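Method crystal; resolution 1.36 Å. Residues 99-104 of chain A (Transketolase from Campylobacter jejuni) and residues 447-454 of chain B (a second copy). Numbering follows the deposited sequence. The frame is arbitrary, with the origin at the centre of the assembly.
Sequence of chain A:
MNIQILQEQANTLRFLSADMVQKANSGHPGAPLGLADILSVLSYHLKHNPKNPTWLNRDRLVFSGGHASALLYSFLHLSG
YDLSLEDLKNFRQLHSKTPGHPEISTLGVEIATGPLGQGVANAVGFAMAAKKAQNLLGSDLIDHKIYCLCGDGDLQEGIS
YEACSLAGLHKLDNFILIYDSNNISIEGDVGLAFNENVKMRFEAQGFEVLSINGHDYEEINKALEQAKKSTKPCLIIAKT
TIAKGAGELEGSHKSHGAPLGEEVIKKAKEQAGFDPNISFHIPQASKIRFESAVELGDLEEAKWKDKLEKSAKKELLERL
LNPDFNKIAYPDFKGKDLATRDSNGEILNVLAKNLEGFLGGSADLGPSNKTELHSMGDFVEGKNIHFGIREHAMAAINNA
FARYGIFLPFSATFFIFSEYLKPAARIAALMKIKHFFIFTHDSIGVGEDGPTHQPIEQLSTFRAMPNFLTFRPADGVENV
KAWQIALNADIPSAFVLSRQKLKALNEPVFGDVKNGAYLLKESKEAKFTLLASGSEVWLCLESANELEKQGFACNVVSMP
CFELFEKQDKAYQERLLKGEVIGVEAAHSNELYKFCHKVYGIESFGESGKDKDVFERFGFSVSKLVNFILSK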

# COMPACT_ATOMS: atom_id res chain seq x y z
N PRO A 99 -11.43 -18.64 -13.86
CA PRO A 99 -10.32 -17.74 -14.08
C PRO A 99 -9.09 -18.15 -13.25
O PRO A 99 -9.17 -18.90 -12.29
CB PRO A 99 -10.86 -16.39 -13.59
CG PRO A 99 -11.94 -16.73 -12.62
CD PRO A 99 -12.56 -17.93 -13.23
N GLY A 100 -7.94 -17.60 -13.63
CA GLY A 100 -6.66 -18.00 -13.01
C GLY A 100 -6.55 -17.80 -11.53
O GLY A 100 -5.82 -18.55 -10.88
N HIS A 101 -7.19 -16.77 -11.01
CA HIS A 101 -7.35 -16.59 -9.58
C HIS A 101 -8.84 -16.49 -9.27
O HIS A 101 -9.61 -16.04 -10.12
CB HIS A 101 -6.60 -15.36 -9.04
CG HIS A 101 -5.12 -15.45 -9.26
ND1 HIS A 101 -4.22 -15.88 -8.31
CD2 HIS A 101 -4.41 -15.24 -10.39
CE1 HIS A 101 -3.00 -15.90 -8.86
NE2 HIS A 101 -3.09 -15.51 -10.11
N PRO A 102 -9.30 -16.93 -8.10
CA PRO A 102 -10.76 -17.05 -7.90
C PRO A 102 -11.49 -15.71 -7.80
O PRO A 102 -10.96 -14.73 -7.21
CB PRO A 102 -10.87 -17.83 -6.59
CG PRO A 102 -9.50 -18.50 -6.40
CD PRO A 102 -8.55 -17.46 -6.95
N GLU A 103 -12.68 -15.70 -8.37
CA GLU A 103 -13.55 -14.51 -8.45
C GLU A 103 -14.90 -14.90 -7.89
O GLU A 103 -15.38 -16.02 -8.09
CB GLU A 103 -13.74 -14.01 -9.90
CG GLU A 103 -12.43 -13.64 -10.57
CD GLU A 103 -12.55 -13.20 -12.02
OE1 GLU A 103 -13.66 -13.02 -12.56
OE2 GLU A 103 -11.46 -13.08 -12.65
N ILE A 104 -15.59 -13.97 -7.20
CA ILE A 104 -16.85 -14.32 -6.55
C ILE A 104 -18.00 -14.57 -7.52
O ILE A 104 -19.01 -15.12 -7.13
CB ILE A 104 -17.25 -13.31 -5.46
CG1 ILE A 104 -17.51 -11.92 -6.03
CG2 ILE A 104 -16.17 -13.30 -4.33
CD1 ILE A 104 -18.36 -11.05 -5.04
N GLY B 447 -2.23 -11.63 -19.14
CA GLY B 447 -3.03 -12.75 -19.62
C GLY B 447 -3.71 -13.54 -18.53
O GLY B 447 -4.56 -13.05 -17.81
N GLU B 448 -3.38 -14.82 -18.43
CA GLU B 448 -4.21 -15.79 -17.73
C GLU B 448 -4.34 -15.55 -16.22
O GLU B 448 -5.36 -15.93 -15.63
CB GLU B 448 -3.70 -17.22 -17.97
CG GLU B 448 -3.90 -17.74 -19.42
CD GLU B 448 -2.76 -17.45 -20.35
OE1 GLU B 448 -1.94 -16.53 -20.13
OE2 GLU B 448 -2.69 -18.22 -21.34
N ASP B 449 -3.35 -14.95 -15.59
CA ASP B 449 -3.49 -14.66 -14.17
C ASP B 449 -4.70 -13.80 -13.85
O ASP B 449 -5.22 -13.86 -12.72
CB ASP B 449 -2.23 -14.04 -13.60
CG ASP B 449 -1.15 -15.03 -13.30
OD1 ASP B 449 -1.36 -16.26 -13.30
OD2 ASP B 449 -0.02 -14.55 -13.03
N GLY B 450 -5.17 -13.01 -14.81
CA GLY B 450 -6.46 -12.36 -14.62
C GLY B 450 -6.40 -11.02 -13.92
O GLY B 450 -5.31 -10.48 -13.62
N PRO B 451 -7.59 -10.49 -13.60
CA PRO B 451 -7.70 -9.07 -13.23
C PRO B 451 -7.02 -8.64 -11.94
O PRO B 451 -6.60 -7.47 -11.83
CB PRO B 451 -9.21 -8.83 -13.18
CG PRO B 451 -9.79 -10.16 -13.00
CD PRO B 451 -8.93 -11.07 -13.81
N THR B 452 -6.87 -9.55 -10.98
CA THR B 452 -6.06 -9.21 -9.79
C THR B 452 -4.62 -8.94 -10.10
O THR B 452 -3.92 -8.38 -9.23
CB THR B 452 -6.11 -10.30 -8.70
OG1 THR B 452 -5.68 -11.56 -9.22
CG2 THR B 452 -7.47 -10.44 -8.12
N HIS B 453 -4.13 -9.41 -11.24
CA HIS B 453 -2.72 -9.34 -11.62
C HIS B 453 -2.52 -8.45 -12.84
O HIS B 453 -1.41 -8.47 -13.40
CB HIS B 453 -2.11 -10.75 -11.83
CG HIS B 453 -1.97 -11.50 -10.55
ND1 HIS B 453 -0.77 -11.80 -9.94
CD2 HIS B 453 -2.93 -11.93 -9.70
CE1 HIS B 453 -1.01 -12.46 -8.81
NE2 HIS B 453 -2.32 -12.53 -8.64
N GLN B 454 -3.55 -7.71 -13.29
CA GLN B 454 -3.48 -6.87 -14.48
C GLN B 454 -3.59 -5.44 -14.08
O GLN B 454 -4.67 -5.01 -13.66
CB GLN B 454 -4.56 -7.24 -15.47
CG GLN B 454 -4.29 -8.62 -16.12
CD GLN B 454 -5.48 -9.21 -16.84
OE1 GLN B 454 -6.58 -8.68 -16.73
NE2 GLN B 454 -5.29 -10.29 -17.57

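Two histidines from different copies of the transketolase lie ring against ring: His A101 and His B453 form an offset stack, centroids 4.2 Å apart and planes inclined by only 15°. Both side chains take the m rotamer, and both CA-to-CB bonds point toward the opposing stretch. NE2 of each ring lies over one face of the other. Flat and aromatic, the two imidazoles can pack closely without a bulky group between them. His A101 is buried and has 88 Å² covered by the chain B stretch, the largest share of any residue here. Beside the stack, CB of His A101 lies 3.9 Å from OG1 of Thr B452, whose CA-to-CB bond also points toward the chain A stretch.

The nearest CA pair is Gly A100 CA and Asp B449 CA, 4.7 Å apart. Here Gly A100 CA makes a CA-H...O contact with Glu B448 O at 3.6 Å. Glycine suits this position because a CB would point into chain B and sit 2.4 Å from that same carbonyl oxygen. The side chain of Glu B448 leads away, leaving its backbone to meet the partner.

Glu A103 starts sideways, but with chi1 m and chi2 t, its end comes nearer, and OE2 of Glu A103 lies 3.4 Å from CG of Pro B451, a contact of van der Waals character against the proline ring.

Backbone hydrogen bonds help shape the chain B stretch. A type I turn from Gly B447 to Gly B450 is closed by Gly B450 N to Gly B447 O (3.1 Å), His B453 N donates to Gly B450 O (2.9 Å), and a short 3-10 segment carries Thr B452 and His B453. Gly B450 adopts a positive phi of 88°, where a CB would clash with Pro B451 CD. The two stretches together bury 286 Å².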